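Local coordinates for homospermidine synthase (Legionella pneumophila subsp. pneumophila str. Philadelphia 1, PDB 2PH5), which binds NAD and probably catalyses the formation of the polyamine homospermidine, at residues Lys9-Asn14 / Lys35-Pro40; Lys13-Ile18 / Thr80-Asp85; Met29-Glu34 / Gln384-Asn389; Ser41-Ile46 / Tyr59-Lys64. All blocks are in the same frame, centred on the assembly; numbering follows the deposited sequence.

From the N terminus, residues 9-14 run beside residues 35-40, so contact 1 closes a loop holding strand 16-19 and helix 23-35. Contact 2 starts from the same stretch, shares Lys-13 and Asn-14 with contact 1, and closes a longer loop by bringing residues 80-85 to the start of strand 16-19. Contact 4 is nested inside that loop and pairs strand 43-47 with strand 62-65. Contact 3 opens on helix 23-35 and reaches residues 384-389; its segments alternate with those of contacts 1 and 2, and it encloses contact 4. Contacts 1, 2 and 4 tie together the Rossmann-type NAD-binding part, whereas contact 3 joins it to the C-terminal part.

Contact 1 (Lys9-Asn14 / Lys35-Pro40); sequences KILFKN and KFDIKP
Ile-10 and Phe-36 form a single beta bridge, CA to CA 4.8 Å, between the lead-in to the first strand of the Rossmann-type domain and the chain leaving helix 23-35. Two backbone hydrogen bonds define it: Ile-10 N to Lys-35 O at 3.0 Å, bent to 143° at the hydrogen, and Asp-37 N to Ile-10 O, straighter at 168°. The close apolar packing lies on the side of the phenylalanines. CB of Ile-10 meets CD1 of Phe-36 at 3.9 Å, and CB of Phe-12 comes up to the same CD1. The buried rings of Phe-12 and Phe-36 both pack against Phe-16, and isoleucines of helix 391-408 cover them further. Towards solvent the packing is sparser. The exposed side chains of Leu-11 and Asp-37 run alongside each other in the same direction, and Leu-11 CD2 lies 3.3 Å from Asp-37 OD2. Lys-9 has CG anti to its backbone N (chi1 -151°), which sets CG 3.5 Å from Asp-37 CB, while its NZ is bonded to Phe-33 O rather than to that carboxylate. Back on the packed side, Ile-38 flanks Phe-12, and its CD1 meets the ring at the edge, 3.5 Å from Phe-12 CD1.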
loop_
_atom_site.group_PDB
_atom_site.type_symbol
_atom_site.label_atom_id
_atom_site.label_comp_id
_atom_site.label_asym_id
_atom_site.label_seq_id
_atom_site.Cartn_x
_atom_site.Cartn_y
_atom_site.Cartn_z
ATOM N N LYS A 9 -10.613 -33.381 28.503
ATOM C CA LYS A 9 -9.162 -33.310 28.612
ATOM C C LYS A 9 -8.554 -34.654 28.225
ATOM O O LYS A 9 -8.651 -35.618 28.979
ATOM C CB LYS A 9 -8.773 -32.968 30.044
ATOM C CG LYS A 9 -7.474 -32.204 30.173
ATOM C CD LYS A 9 -7.692 -30.716 30.030
ATOM C CE LYS A 9 -6.531 -29.957 30.636
ATOM N NZ LYS A 9 -6.776 -28.497 30.712
ATOM N N ILE A 10 -7.926 -34.712 27.054
ATOM C CA ILE A 10 -7.314 -35.950 26.563
ATOM C C ILE A 10 -6.113 -36.388 27.410
ATOM O O ILE A 10 -5.219 -35.590 27.686
ATOM C CB ILE A 10 -6.830 -35.791 25.101
ATOM C CG1 ILE A 10 -7.887 -35.052 24.265
ATOM C CG2 ILE A 10 -6.507 -37.157 24.509
ATOM C CD1 ILE A 10 -9.242 -35.721 24.203
ATOM N N LEU A 11 -6.092 -37.655 27.818
ATOM C CA LEU A 11 -4.985 -38.180 28.620
ATOM C C LEU A 11 -3.822 -38.560 27.710
ATOM O O LEU A 11 -4.010 -39.207 26.675
ATOM C CB LEU A 11 -5.428 -39.408 29.427
ATOM C CG LEU A 11 -6.457 -39.180 30.541
ATOM C CD1 LEU A 11 -6.964 -40.521 31.063
ATOM C CD2 LEU A 11 -5.837 -38.365 31.660
ATOM N N PHE A 12 -2.622 -38.151 28.103
ATOM C CA PHE A 12 -1.426 -38.430 27.326
ATOM C C PHE A 12 -0.309 -38.866 28.261
ATOM O O PHE A 12 0.146 -38.094 29.109
ATOM C CB PHE A 12 -1.016 -37.177 26.552
ATOM C CG PHE A 12 -0.013 -37.435 25.479
ATOM C CD1 PHE A 12 1.269 -36.901 25.563
ATOM C CD2 PHE A 12 -0.350 -38.211 24.374
ATOM C CE1 PHE A 12 2.209 -37.135 24.560
ATOM C CE2 PHE A 12 0.577 -38.454 23.365
ATOM C CZ PHE A 12 1.864 -37.912 23.457
ATOM N N LYS A 13 0.125 -40.112 28.102
ATOM C CA LYS A 13 1.176 -40.676 28.943
ATOM C C LYS A 13 2.586 -40.520 28.380
ATOM O O LYS A 13 3.560 -40.928 29.009
ATOM C CB LYS A 13 0.883 -42.157 29.211
ATOM C CG LYS A 13 0.119 -42.419 30.510
ATOM C CD LYS A 13 0.961 -42.041 31.735
ATOM C CE LYS A 13 0.245 -42.355 33.051
ATOM N NZ LYS A 13 1.048 -41.984 34.262
ATOM N N ASN A 14 2.697 -39.927 27.197
ATOM C CA ASN A 14 4.004 -39.735 26.585
ATOM C C ASN A 14 4.507 -38.306 26.673
ATOM O O ASN A 14 4.106 -37.552 27.557
ATOM C CB ASN A 14 3.968 -40.205 25.136
ATOM C CG ASN A 14 4.007 -41.712 25.032
ATOM O OD1 ASN A 14 3.107 -42.401 25.511
ATOM N ND2 ASN A 14 5.065 -42.237 24.420
ATOM N N LYS A 35 -5.970 -28.780 25.946
ATOM C CA LYS A 35 -6.582 -30.001 25.446
ATOM C C LYS A 35 -5.975 -31.282 26.017
ATOM O O LYS A 35 -6.521 -32.371 25.828
ATOM C CB LYS A 35 -6.477 -30.037 23.922
ATOM C CG LYS A 35 -7.463 -29.145 23.210
ATOM C CD LYS A 35 -8.786 -29.835 23.144
ATOM C CE LYS A 35 -9.731 -29.132 22.215
ATOM N NZ LYS A 35 -11.013 -29.878 22.217
ATOM N N PHE A 36 -4.851 -31.167 26.712
ATOM C CA PHE A 36 -4.205 -32.348 27.267
ATOM C C PHE A 36 -3.983 -32.268 28.763
ATOM O O PHE A 36 -3.546 -31.241 29.282
ATOM C CB PHE A 36 -2.874 -32.594 26.555
ATOM C CG PHE A 36 -3.030 -33.009 25.126
ATOM C CD1 PHE A 36 -3.252 -34.338 24.796
ATOM C CD2 PHE A 36 -3.004 -32.063 24.111
ATOM C CE1 PHE A 36 -3.446 -34.720 23.467
ATOM C CE2 PHE A 36 -3.198 -32.435 22.779
ATOM C CZ PHE A 36 -3.419 -33.763 22.458
ATOM N N ASP A 37 -4.310 -33.356 29.455
ATOM C CA ASP A 37 -4.128 -33.439 30.900
ATOM C C ASP A 37 -2.708 -33.941 31.099
ATOM O O ASP A 37 -2.463 -34.981 31.711
ATOM C CB ASP A 37 -5.127 -34.421 31.513
ATOM C CG ASP A 37 -4.930 -34.589 33.003
ATOM O OD1 ASP A 37 -4.726 -33.566 33.692
ATOM O OD2 ASP A 37 -4.981 -35.741 33.480
ATOM N N ILE A 38 -1.779 -33.167 30.561
ATOM C CA ILE A 38 -0.375 -33.495 30.594
ATOM C C ILE A 38 0.382 -32.613 31.580
ATOM O O ILE A 38 -0.092 -31.540 31.971
ATOM C CB ILE A 38 0.201 -33.344 29.167
ATOM C CG1 ILE A 38 1.524 -34.079 29.048
ATOM C CG2 ILE A 38 0.372 -31.879 28.816
ATOM C CD1 ILE A 38 2.042 -34.149 27.621
ATOM N N LYS A 39 1.550 -33.087 31.996
ATOM C CA LYS A 39 2.382 -32.340 32.927
ATOM C C LYS A 39 3.391 -31.561 32.103
ATOM O O LYS A 39 3.762 -31.976 31.004
ATOM C CB LYS A 39 3.152 -33.281 33.863
ATOM C CG LYS A 39 2.410 -34.544 34.285
ATOM C CD LYS A 39 3.267 -35.403 35.222
ATOM C CE LYS A 39 2.683 -36.806 35.424
ATOM N NZ LYS A 39 2.743 -37.664 34.199
ATOM N N PRO A 40 3.850 -30.416 32.620
ATOM C CA PRO A 40 4.830 -29.631 31.874
ATOM C C PRO A 40 6.107 -30.442 31.648
ATOM O O PRO A 40 6.784 -30.259 30.646
ATOM C CB PRO A 40 5.047 -28.414 32.772
ATOM C CG PRO A 40 4.759 -28.942 34.143
ATOM C CD PRO A 40 3.525 -29.767 33.899
#

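Contact 2 (Lys13-Ile18 / Thr80-Asp85); sequences KNRFVI and TLEEND
Asn-14 and Arg-15 both bond to Asp-85, just before strand 86-89, the neighbour of strand 16-19 in the parallel sheet of the Rossmann-type domain. Among the hydrogen bonds, Asn-14 ND2 gives one to Asp-85 OD1 at 3.0 Å, the acceptor near the amide plane, and Arg-15 N gives another to the same oxygen at 3.2 Å. The two donors approach OD1 from opposite faces of the carboxylate. ND2 also makes a weak bond to Glu-83 O. The second oxygen, OD2, accepts from Glu-82 N within the type II turn 82-85.

The salt bridges have a different geometry. Arg-15 CG stands between the backbone N and the carbonyl carbon (chi1 61°), which puts it 3.3 Å from Asp-85 OD1. Asp-85 OD2 lies over one face of the Arg-15 guanidinium, 3.2 Å from NE, with no N-H directed at it, so the attraction is between charges alone. Arg-15 NH2 also pairs with Glu-82 OE2, 3.5 Å away, in a second salt bridge, and a water donates to Asp-85 OD1 while accepting weakly from Arg-15 NH1.

Apolar contact is confined to Val-17, whose CG2 lies 3.6 Å from Leu-81 CD2 and whose CG1 meets Thr-80 CG2 tip to tip at 3.7 Å.

Asp-85 is buried, yet both its oxygens are bonded and a guanidinium lies beside it; together these would be expected to stabilise its negative charge.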
loop_
_atom_site.group_PDB
_atom_site.type_symbol
_atom_site.label_atom_id
_atom_site.label_comp_id
_atom_site.label_asym_id
_atom_site.label_seq_id
_atom_site.Cartn_x
_atom_site.Cartn_y
_atom_site.Cartn_z
ATOM N N LYS A 13 0.125 -40.112 28.102
ATOM C CA LYS A 13 1.176 -40.676 28.943
ATOM C C LYS A 13 2.586 -40.520 28.380
ATOM O O LYS A 13 3.560 -40.928 29.009
ATOM C CB LYS A 13 0.883 -42.157 29.211
ATOM C CG LYS A 13 0.119 -42.419 30.510
ATOM C CD LYS A 13 0.961 -42.041 31.735
ATOM C CE LYS A 13 0.245 -42.355 33.051
ATOM N NZ LYS A 13 1.048 -41.984 34.262
ATOM N N ASN A 14 2.697 -39.927 27.197
ATOM C CA ASN A 14 4.004 -39.735 26.585
ATOM C C ASN A 14 4.507 -38.306 26.673
ATOM O O ASN A 14 4.106 -37.552 27.557
ATOM C CB ASN A 14 3.968 -40.205 25.136
ATOM C CG ASN A 14 4.007 -41.712 25.032
ATOM O OD1 ASN A 14 3.107 -42.401 25.511
ATOM N ND2 ASN A 14 5.065 -42.237 24.420
ATOM N N ARG A 15 5.394 -37.926 25.768
ATOM C CA ARG A 15 5.921 -36.577 25.822
ATOM C C ARG A 15 5.847 -35.887 24.483
ATOM O O ARG A 15 5.833 -36.534 23.440
ATOM C CB ARG A 15 7.366 -36.593 26.332
ATOM C CG ARG A 15 8.323 -37.362 25.468
ATOM C CD ARG A 15 8.966 -38.526 26.219
ATOM N NE ARG A 15 10.425 -38.508 26.096
ATOM C CZ ARG A 15 11.216 -39.546 26.354
ATOM N NH1 ARG A 15 10.690 -40.699 26.748
ATOM N NH2 ARG A 15 12.532 -39.425 26.231
ATOM N N PHE A 16 5.771 -34.563 24.527
ATOM C CA PHE A 16 5.710 -33.754 23.318
ATOM C C PHE A 16 7.050 -33.071 23.091
ATOM O O PHE A 16 7.492 -32.287 23.926
ATOM C CB PHE A 16 4.627 -32.682 23.443
ATOM C CG PHE A 16 3.232 -33.187 23.196
ATOM C CD1 PHE A 16 2.257 -33.097 24.186
ATOM C CD2 PHE A 16 2.882 -33.723 21.963
ATOM C CE1 PHE A 16 0.954 -33.532 23.946
ATOM C CE2 PHE A 16 1.582 -34.161 21.717
ATOM C CZ PHE A 16 0.619 -34.063 22.709
ATOM N N VAL A 17 7.707 -33.382 21.981
ATOM C CA VAL A 17 8.975 -32.732 21.673
ATOM C C VAL A 17 8.691 -31.696 20.592
ATOM O O VAL A 17 8.375 -32.043 19.456
ATOM C CB VAL A 17 10.050 -33.713 21.114
ATOM C CG1 VAL A 17 11.299 -32.927 20.705
ATOM C CG2 VAL A 17 10.419 -34.763 22.154
ATOM N N ILE A 18 8.778 -30.419 20.932
ATOM C CA ILE A 18 8.534 -29.419 19.915
ATOM C C ILE A 18 9.827 -28.699 19.555
ATOM O O ILE A 18 10.483 -28.103 20.415
ATOM C CB ILE A 18 7.426 -28.415 20.362
ATOM C CG1 ILE A 18 7.651 -27.067 19.675
ATOM C CG2 ILE A 18 7.339 -28.348 21.883
ATOM C CD1 ILE A 18 6.739 -25.978 20.155
ATOM N N THR A 80 15.838 -37.827 22.044
ATOM C CA THR A 80 14.752 -37.184 22.745
ATOM C C THR A 80 13.402 -37.831 22.449
ATOM O O THR A 80 12.406 -37.512 23.096
ATOM C CB THR A 80 14.713 -35.687 22.386
ATOM O OG1 THR A 80 14.107 -34.962 23.456
ATOM C CG2 THR A 80 13.915 -35.463 21.111
ATOM N N LEU A 81 13.379 -38.751 21.486
ATOM C CA LEU A 81 12.143 -39.442 21.097
ATOM C C LEU A 81 12.081 -40.936 21.414
ATOM O O LEU A 81 12.949 -41.703 21.004
ATOM C CB LEU A 81 11.894 -39.260 19.601
ATOM C CG LEU A 81 11.535 -37.858 19.149
ATOM C CD1 LEU A 81 11.491 -37.836 17.633
ATOM C CD2 LEU A 81 10.203 -37.432 19.756
ATOM N N GLU A 82 11.032 -41.339 22.126
ATOM C CA GLU A 82 10.812 -42.740 22.491
ATOM C C GLU A 82 9.573 -43.205 21.720
ATOM O O GLU A 82 8.824 -42.385 21.180
ATOM C CB GLU A 82 10.567 -42.865 24.001
ATOM C CG GLU A 82 11.312 -44.013 24.696
ATOM C CD GLU A 82 12.738 -43.642 25.102
ATOM O OE1 GLU A 82 13.414 -44.465 25.766
ATOM O OE2 GLU A 82 13.184 -42.526 24.758
ATOM N N GLU A 83 9.342 -44.509 21.663
ATOM C CA GLU A 83 8.183 -45.007 20.935
ATOM C C GLU A 83 6.883 -44.369 21.434
ATOM O O GLU A 83 6.632 -44.304 22.637
ATOM C CB GLU A 83 8.118 -46.535 21.042
ATOM C CG GLU A 83 6.891 -47.144 20.386
ATOM C CD GLU A 83 7.162 -48.506 19.763
ATOM O OE1 GLU A 83 7.959 -48.573 18.791
ATOM O OE2 GLU A 83 6.576 -49.509 20.242
ATOM N N ASN A 84 6.074 -43.879 20.496
ATOM C CA ASN A 84 4.789 -43.234 20.805
ATOM C C ASN A 84 4.867 -41.764 21.201
ATOM O O ASN A 84 3.847 -41.148 21.514
ATOM C CB ASN A 84 4.047 -44.010 21.891
ATOM C CG ASN A 84 3.711 -45.405 21.456
ATOM O OD1 ASN A 84 3.095 -45.600 20.399
ATOM N ND2 ASN A 84 4.121 -46.396 22.255
ATOM N N ASP A 85 6.071 -41.204 21.206
ATOM C CA ASP A 85 6.212 -39.798 21.533
ATOM C C ASP A 85 5.739 -39.007 20.322
ATOM O O ASP A 85 5.471 -39.581 19.269
ATOM C CB ASP A 85 7.661 -39.451 21.873
ATOM C CG ASP A 85 8.051 -39.900 23.266
ATOM O OD1 ASP A 85 7.141 -40.100 24.100
ATOM O OD2 ASP A 85 9.265 -40.038 23.538
HETATM O O HOH W 1 8.095 -42.209 25.970
#

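Contact 3 (Met29-Glu34 / Gln384-Asn389); sequences MPLIFE and QIAPYN
Pro-30, in helix 23-35, faces Ala-386 with 6.4 Å between their CA atoms, where residues 386-389 leave the end of helix 379-385; the first helix is kinked here, the N atoms of Pro-30 and Leu-31 lacking bonds to the preceding turn. No hydrogen bond spans the two segments, so the evidence for their association is packing. The Pro-30 ring carries most of it. Its CG lies 3.9 Å from Pro-387 CG, the two rings passing side by side with opposed directions, and 3.7 Å from Pro-387 O. Tyr-388 has CG anti to the carbonyl carbon (chi1 -48°), and the same Pro-30 CG meets its ring in plane, at the edge, 4.0 Å from CD2. Ala-386 presents its methyl to two residues of the helix: CB is 4.3 Å from Pro-30 CB, and Leu-31 CD1 comes equally close.

Within the loop, Asn-389 ND2 donates to Pro-387 O (2.9 Å). It also donates to Ala-27 O, one helical turn before Leu-31, and Asn-389 OD1 is bonded to Ser-393 OG. This is packing between the helix after the first strand of the Rossmann-type NAD-binding fold and the chain that leaves helix 379-385 of the C-terminal part.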
loop_
_atom_site.group_PDB
_atom_site.type_symbol
_atom_site.label_atom_id
_atom_site.label_comp_id
_atom_site.label_asym_id
_atom_site.label_seq_id
_atom_site.Cartn_x
_atom_site.Cartn_y
_atom_site.Cartn_z
HETATM N N MSE A 29 1.594 -23.541 22.672
HETATM C CA MSE A 29 1.666 -23.882 24.088
HETATM C C MSE A 29 0.329 -23.928 24.815
HETATM O O MSE A 29 -0.043 -24.961 25.376
HETATM C CB MSE A 29 2.600 -22.917 24.807
HETATM C CG MSE A 29 4.049 -23.158 24.501
HETATM SE SE MSE A 29 4.644 -24.799 25.299
HETATM C CE MSE A 29 5.669 -24.054 26.761
ATOM N N PRO A 30 -0.412 -22.810 24.818
ATOM C CA PRO A 30 -1.710 -22.754 25.489
ATOM C C PRO A 30 -2.684 -23.865 25.089
ATOM O O PRO A 30 -3.335 -24.461 25.948
ATOM C CB PRO A 30 -2.232 -21.377 25.101
ATOM C CG PRO A 30 -0.981 -20.578 24.975
ATOM C CD PRO A 30 -0.084 -21.503 24.222
ATOM N N LEU A 31 -2.783 -24.143 23.791
ATOM C CA LEU A 31 -3.707 -25.164 23.298
ATOM C C LEU A 31 -3.345 -26.590 23.713
ATOM O O LEU A 31 -4.216 -27.448 23.841
ATOM C CB LEU A 31 -3.839 -25.082 21.763
ATOM C CG LEU A 31 -4.783 -24.016 21.183
ATOM C CD1 LEU A 31 -4.289 -22.646 21.577
ATOM C CD2 LEU A 31 -4.864 -24.125 19.660
ATOM N N ILE A 32 -2.063 -26.845 23.932
ATOM C CA ILE A 32 -1.632 -28.175 24.332
ATOM C C ILE A 32 -2.041 -28.469 25.774
ATOM O O ILE A 32 -2.518 -29.562 26.089
ATOM C CB ILE A 32 -0.120 -28.311 24.206
ATOM C CG1 ILE A 32 0.310 -27.912 22.793
ATOM C CG2 ILE A 32 0.292 -29.739 24.516
ATOM C CD1 ILE A 32 1.804 -27.903 22.583
ATOM N N PHE A 33 -1.855 -27.491 26.651
ATOM C CA PHE A 33 -2.223 -27.677 28.045
ATOM C C PHE A 33 -3.718 -27.500 28.235
ATOM O O PHE A 33 -4.266 -27.849 29.276
ATOM C CB PHE A 33 -1.455 -26.697 28.928
ATOM C CG PHE A 33 0.002 -27.009 29.026
ATOM C CD1 PHE A 33 0.434 -28.142 29.708
ATOM C CD2 PHE A 33 0.944 -26.197 28.402
ATOM C CE1 PHE A 33 1.792 -28.465 29.768
ATOM C CE2 PHE A 33 2.302 -26.509 28.455
ATOM C CZ PHE A 33 2.727 -27.646 29.138
ATOM N N GLU A 34 -4.379 -26.971 27.214
ATOM C CA GLU A 34 -5.817 -26.753 27.278
ATOM C C GLU A 34 -6.567 -28.013 26.852
ATOM O O GLU A 34 -7.657 -28.291 27.346
ATOM C CB GLU A 34 -6.208 -25.584 26.374
ATOM C CG GLU A 34 -7.649 -25.119 26.524
ATOM C CD GLU A 34 -8.019 -24.041 25.520
ATOM O OE1 GLU A 34 -7.141 -23.215 25.176
ATOM O OE2 GLU A 34 -9.186 -24.010 25.077
ATOM N N GLN A 384 -9.572 -13.765 24.551
ATOM C CA GLN A 384 -10.288 -14.344 25.670
ATOM C C GLN A 384 -10.172 -15.866 25.592
ATOM O O GLN A 384 -10.321 -16.558 26.597
ATOM C CB GLN A 384 -11.758 -13.906 25.669
ATOM C CG GLN A 384 -12.567 -14.442 24.526
ATOM C CD GLN A 384 -14.064 -14.177 24.685
ATOM O OE1 GLN A 384 -14.494 -13.025 24.829
ATOM N NE2 GLN A 384 -14.866 -15.248 24.650
ATOM N N ILE A 385 -9.868 -16.370 24.397
ATOM C CA ILE A 385 -9.727 -17.806 24.151
ATOM C C ILE A 385 -8.341 -18.350 24.505
ATOM O O ILE A 385 -8.219 -19.475 24.992
ATOM C CB ILE A 385 -10.020 -18.144 22.666
ATOM C CG1 ILE A 385 -11.530 -18.110 22.411
ATOM C CG2 ILE A 385 -9.454 -19.509 22.304
ATOM C CD1 ILE A 385 -11.909 -18.192 20.936
ATOM N N ALA A 386 -7.302 -17.559 24.257
ATOM C CA ALA A 386 -5.944 -18.002 24.546
ATOM C C ALA A 386 -4.902 -16.887 24.514
ATOM O O ALA A 386 -4.973 -15.974 23.688
ATOM C CB ALA A 386 -5.545 -19.099 23.567
ATOM N N PRO A 387 -3.913 -16.956 25.419
ATOM C CA PRO A 387 -2.854 -15.948 25.477
ATOM C C PRO A 387 -1.813 -16.220 24.387
ATOM O O PRO A 387 -1.887 -17.235 23.681
ATOM C CB PRO A 387 -2.279 -16.152 26.872
ATOM C CG PRO A 387 -2.368 -17.634 27.037
ATOM C CD PRO A 387 -3.759 -17.934 26.514
ATOM N N TYR A 388 -0.850 -15.311 24.263
ATOM C CA TYR A 388 0.227 -15.444 23.281
ATOM C C TYR A 388 -0.347 -15.763 21.905
ATOM O O TYR A 388 0.218 -16.552 21.148
ATOM C CB TYR A 388 1.172 -16.563 23.722
ATOM C CG TYR A 388 1.570 -16.451 25.170
ATOM C CD1 TYR A 388 2.385 -15.409 25.604
ATOM C CD2 TYR A 388 1.099 -17.363 26.119
ATOM C CE1 TYR A 388 2.723 -15.271 26.948
ATOM C CE2 TYR A 388 1.431 -17.234 27.472
ATOM C CZ TYR A 388 2.245 -16.182 27.875
ATOM O OH TYR A 388 2.591 -16.016 29.197
ATOM N N ASN A 389 -1.472 -15.134 21.587
ATOM C CA ASN A 389 -2.146 -15.369 20.322
ATOM C C ASN A 389 -2.878 -14.154 19.775
ATOM O O ASN A 389 -3.431 -13.339 20.527
ATOM C CB ASN A 389 -3.170 -16.497 20.485
ATOM C CG ASN A 389 -2.595 -17.863 20.181
ATOM O OD1 ASN A 389 -2.399 -18.228 19.015
ATOM N ND2 ASN A 389 -2.325 -18.631 21.226
#

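Contact 4 (Ser41-Ile46 / Tyr59-Lys64)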
loop_
_atom_site.group_PDB
_atom_site.type_symbol
_atom_site.label_atom_id
_atom_site.label_comp_id
_atom_site.label_asym_id
_atom_site.label_seq_id
_atom_site.Cartn_x
_atom_site.Cartn_y
_atom_site.Cartn_z
ATOM N N SER A 41 6.428 -31.346 32.570
ATOM C CA SER A 41 7.628 -32.168 32.422
ATOM C C SER A 41 7.516 -33.060 31.181
ATOM O O SER A 41 8.512 -33.564 30.676
ATOM C CB SER A 41 7.854 -33.036 33.664
ATOM O OG SER A 41 6.821 -33.992 33.828
ATOM N N GLN A 42 6.299 -33.251 30.691
ATOM C CA GLN A 42 6.088 -34.071 29.509
ATOM C C GLN A 42 6.272 -33.271 28.227
ATOM O O GLN A 42 5.936 -33.732 27.135
ATOM C CB GLN A 42 4.691 -34.679 29.533
ATOM C CG GLN A 42 4.549 -35.849 30.482
ATOM C CD GLN A 42 3.123 -36.319 30.591
ATOM O OE1 GLN A 42 2.312 -35.726 31.306
ATOM N NE2 GLN A 42 2.797 -37.379 29.868
ATOM N N VAL A 43 6.801 -32.062 28.360
ATOM C CA VAL A 43 7.031 -31.216 27.203
ATOM C C VAL A 43 8.476 -30.729 27.215
ATOM O O VAL A 43 9.033 -30.441 28.268
ATOM C CB VAL A 43 6.065 -30.010 27.213
ATOM C CG1 VAL A 43 6.135 -29.273 25.884
ATOM C CG2 VAL A 43 4.647 -30.494 27.484
ATOM N N THR A 44 9.083 -30.667 26.038
ATOM C CA THR A 44 10.465 -30.216 25.883
ATOM C C THR A 44 10.545 -29.404 24.582
ATOM O O THR A 44 9.919 -29.765 23.584
ATOM C CB THR A 44 11.448 -31.430 25.845
ATOM O OG1 THR A 44 12.725 -31.001 25.364
ATOM C CG2 THR A 44 10.915 -32.533 24.950
ATOM N N ILE A 45 11.293 -28.301 24.617
ATOM C CA ILE A 45 11.451 -27.401 23.469
ATOM C C ILE A 45 12.912 -27.231 23.060
ATOM O O ILE A 45 13.768 -26.974 23.902
ATOM C CB ILE A 45 10.936 -25.985 23.791
ATOM C CG1 ILE A 45 9.456 -26.031 24.156
ATOM C CG2 ILE A 45 11.193 -25.046 22.613
ATOM C CD1 ILE A 45 8.948 -24.708 24.679
ATOM N N ILE A 46 13.181 -27.352 21.764
ATOM C CA ILE A 46 14.526 -27.189 21.228
ATOM C C ILE A 46 14.436 -26.127 20.146
ATOM O O ILE A 46 13.637 -26.266 19.221
ATOM C CB ILE A 46 15.028 -28.477 20.581
ATOM C CG1 ILE A 46 14.838 -29.637 21.555
ATOM C CG2 ILE A 46 16.479 -28.304 20.135
ATOM C CD1 ILE A 46 15.339 -30.955 21.046
ATOM N N TYR A 59 4.702 -21.700 31.648
ATOM C CA TYR A 59 4.199 -23.064 31.695
ATOM C C TYR A 59 5.181 -24.013 32.367
ATOM O O TYR A 59 4.829 -25.144 32.708
ATOM C CB TYR A 59 3.873 -23.542 30.278
ATOM C CG TYR A 59 2.670 -22.841 29.684
ATOM C CD1 TYR A 59 1.372 -23.217 30.046
ATOM C CD2 TYR A 59 2.826 -21.777 28.789
ATOM C CE1 TYR A 59 0.260 -22.554 29.535
ATOM C CE2 TYR A 59 1.725 -21.105 28.272
ATOM C CZ TYR A 59 0.443 -21.501 28.652
ATOM O OH TYR A 59 -0.654 -20.832 28.167
ATOM N N GLY A 60 6.410 -23.543 32.564
ATOM C CA GLY A 60 7.425 -24.369 33.196
ATOM C C GLY A 60 7.886 -25.508 32.304
ATOM O O GLY A 60 8.080 -26.636 32.762
ATOM N N VAL A 61 8.057 -25.217 31.021
ATOM C CA VAL A 61 8.495 -26.228 30.078
ATOM C C VAL A 61 9.966 -26.033 29.758
ATOM O O VAL A 61 10.409 -24.925 29.462
ATOM C CB VAL A 61 7.628 -26.184 28.785
ATOM C CG1 VAL A 61 8.215 -27.071 27.705
ATOM C CG2 VAL A 61 6.209 -26.643 29.115
ATOM N N SER A 62 10.720 -27.121 29.850
ATOM C CA SER A 62 12.152 -27.114 29.572
ATOM C C SER A 62 12.436 -26.523 28.187
ATOM O O SER A 62 11.703 -26.778 27.235
ATOM C CB SER A 62 12.676 -28.556 29.654
ATOM O OG SER A 62 13.992 -28.666 29.147
ATOM N N PHE A 63 13.493 -25.726 28.080
ATOM C CA PHE A 63 13.869 -25.107 26.806
ATOM C C PHE A 63 15.367 -25.261 26.583
ATOM O O PHE A 63 16.181 -24.798 27.381
ATOM C CB PHE A 63 13.489 -23.617 26.786
ATOM C CG PHE A 63 13.820 -22.920 25.492
ATOM C CD1 PHE A 63 15.124 -22.531 25.203
ATOM C CD2 PHE A 63 12.829 -22.678 24.547
ATOM C CE1 PHE A 63 15.442 -21.910 23.989
ATOM C CE2 PHE A 63 13.130 -22.059 23.325
ATOM C CZ PHE A 63 14.441 -21.674 23.047
ATOM N N LYS A 64 15.719 -25.917 25.488
ATOM C CA LYS A 64 17.112 -26.153 25.156
ATOM C C LYS A 64 17.543 -25.315 23.959
ATOM O O LYS A 64 16.983 -25.430 22.869
ATOM C CB LYS A 64 17.323 -27.644 24.860
ATOM C CG LYS A 64 18.675 -27.990 24.261
ATOM C CD LYS A 64 19.808 -27.714 25.225
ATOM C CE LYS A 64 21.152 -28.103 24.621
ATOM N NZ LYS A 64 22.227 -28.074 25.657
HETATM O O HOH W 2 14.171 -28.838 25.997
#
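Phe-63 has CG anti to the backbone N (chi1 -179°), and Ile-45 has CG2 anti to its own N with CG1 beside it (chi1 -60°); CG2 thereby meets Phe-63 CD2 at 3.5 Å. These residues sit on neighbouring parallel strands, 43-47 and 62-65, of a beta-alpha-beta unit in the Rossmann-type fold; the axes of segments 43-46 and 62-64 approach to 4.7 Å. The pairing rests on Ile-45, which receives Lys-64 N at its O (2.7 Å, 175° at the hydrogen) and gives its N to Ser-62 O at 3.1 Å. On the same face as Phe-63, Ile-45 CG1 packs against Val-61 CG1, and Ile-45 also touches Phe-21, an NAD-binding residue. Val-61 follows Gly-60, the positive-phi residue of a Schellman motif ending helix 55-59, and its CG1 lies 3.5 Å from Val-43 CG1. Across the sheet, on the face of Thr-44 and Ser-62, one water is hydrogen-bonded to Thr-44 OG1 and Ser-62 OG and donates to Ile-45 O at 2.8 Å.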